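PDB 3ONT: thyroid hormone-inducible hepatic protein from Mus musculus, which takes part in regulating lipogenesis, especially in the lactating mammary gland, and is important for making triglycerides with medium-length fatty acid chains. Local coordinates for residues H127-L130 and T131-R135. Residues are numbered along the deposited sequence; the frame is centred on the assembly and turned at random.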
# COMPACT_ATOMS: atom_id res chain seq x y z
N HIS A 127 -4.89 2.50 -3.12
CA HIS A 127 -6.29 2.15 -3.27
C HIS A 127 -6.84 2.83 -4.52
O HIS A 127 -7.56 2.22 -5.29
CB HIS A 127 -7.09 2.57 -2.01
CG HIS A 127 -8.52 2.12 -1.99
ND1 HIS A 127 -9.51 2.75 -2.72
CD2 HIS A 127 -9.13 1.11 -1.33
CE1 HIS A 127 -10.67 2.14 -2.52
NE2 HIS A 127 -10.47 1.14 -1.68
N HIS A 128 -6.46 4.09 -4.72
CA HIS A 128 -7.02 4.88 -5.80
C HIS A 128 -6.44 4.44 -7.15
O HIS A 128 -7.14 4.36 -8.16
CB HIS A 128 -6.79 6.37 -5.53
CG HIS A 128 -7.46 7.29 -6.51
ND1 HIS A 128 -7.24 8.66 -6.51
CD2 HIS A 128 -8.33 7.06 -7.52
CE1 HIS A 128 -7.95 9.22 -7.47
NE2 HIS A 128 -8.62 8.27 -8.11
N ILE A 129 -5.16 4.10 -7.16
CA ILE A 129 -4.56 3.61 -8.39
C ILE A 129 -5.24 2.29 -8.83
O ILE A 129 -5.77 2.20 -9.94
CB ILE A 129 -3.03 3.51 -8.29
CG1 ILE A 129 -2.41 4.91 -8.37
CG2 ILE A 129 -2.50 2.60 -9.40
CD1 ILE A 129 -1.06 5.01 -7.70
N LEU A 130 -5.27 1.29 -7.94
CA LEU A 130 -5.84 -0.02 -8.29
C LEU A 130 -7.32 0.08 -8.70
O LEU A 130 -7.77 -0.64 -9.59
CB LEU A 130 -5.66 -1.01 -7.14
CG LEU A 130 -4.23 -1.35 -6.72
CD1 LEU A 130 -4.22 -2.37 -5.63
CD2 LEU A 130 -3.44 -1.87 -7.89
N THR A 131 -8.07 0.97 -8.06
CA THR A 131 -9.49 1.16 -8.38
C THR A 131 -9.63 1.73 -9.79
O THR A 131 -10.46 1.26 -10.58
CB THR A 131 -10.16 2.10 -7.36
OG1 THR A 131 -10.53 1.33 -6.21
CG2 THR A 131 -11.41 2.77 -7.94
N HIS A 132 -8.83 2.75 -10.08
CA HIS A 132 -8.80 3.34 -11.41
C HIS A 132 -8.41 2.26 -12.45
O HIS A 132 -9.15 2.04 -13.41
CB HIS A 132 -7.80 4.51 -11.40
CG HIS A 132 -7.63 5.16 -12.73
ND1 HIS A 132 -8.64 5.86 -13.36
CD2 HIS A 132 -6.56 5.22 -13.56
CE1 HIS A 132 -8.20 6.32 -14.52
NE2 HIS A 132 -6.94 5.94 -14.66
N LEU A 133 -7.30 1.56 -12.21
CA LEU A 133 -6.78 0.59 -13.15
C LEU A 133 -7.69 -0.63 -13.35
O LEU A 133 -7.75 -1.20 -14.46
CB LEU A 133 -5.38 0.16 -12.76
CG LEU A 133 -4.29 1.24 -12.86
CD1 LEU A 133 -2.95 0.63 -12.51
CD2 LEU A 133 -4.23 1.91 -14.23
N THR A 134 -8.40 -1.03 -12.29
CA THR A 134 -9.41 -2.07 -12.37
C THR A 134 -10.47 -1.69 -13.40
O THR A 134 -10.86 -2.52 -14.22
CB THR A 134 -10.07 -2.34 -10.98
OG1 THR A 134 -9.08 -2.85 -10.07
CG2 THR A 134 -11.21 -3.34 -11.08
N ARG A 135 -10.92 -0.44 -13.36
CA ARG A 135 -11.88 0.05 -14.37
C ARG A 135 -11.25 0.05 -15.77
O ARG A 135 -11.90 -0.32 -16.74
CB ARG A 135 -12.37 1.46 -14.01
CG ARG A 135 -13.73 1.80 -14.60
CD ARG A 135 -13.75 3.15 -15.33
NE ARG A 135 -13.02 4.22 -14.63
CZ ARG A 135 -12.42 5.25 -15.23
NH1 ARG A 135 -12.45 5.38 -16.56
NH2 ARG A 135 -11.78 6.16 -14.50
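The imidazole of H127 meets T131 in an i to i+4 contact on the long alpha-helix 115-147 of this helical-bundle protein, its CE1 lying 3.8 Å from T131 OG1, which approaches the ring obliquely. With CG anti to the backbone N and beside the carbonyl carbon (chi1 -173°), the ring is brought back towards T131; its NE2 is hydrogen-bonded to the backbone O of N13 of the second subunit, and V18 of that subunit packs on it. H132, the other flat group in contact, sits obliquely to the carbonyl of I129, while its CB is 3.3 Å from H128 O and its NE2 is hydrogen-bonded to E112 OE2 of the second subunit. Both imidazoles are thus tied to the partner chain of the homodimer, whose M19, Y61 and Y22 pack on L130, L133 and T134 of the same turns.

Between the two turns runs the regular backbone bonding of the helix; the bond from L133 N to I129 O is nearly straight at the hydrogen (171°). Over the same i to i+4 spacing, I129 and L133 lie side by side and point the same way, CG2 of the isoleucine touching CD1 of the leucine at 3.7 Å. The two threonines fold their hydroxyls back on the preceding turn. T131 OG1 adds a weak hydrogen bond to H127 O, which also accepts T131 N. With its hydroxyl anti to its own carbonyl carbon (chi1 -64°), T134 grips L130 O twice: the backbone N and OG1 come from opposite faces of the carbonyl plane, OG1 lying above that plane, 2.6 Å from L130 O.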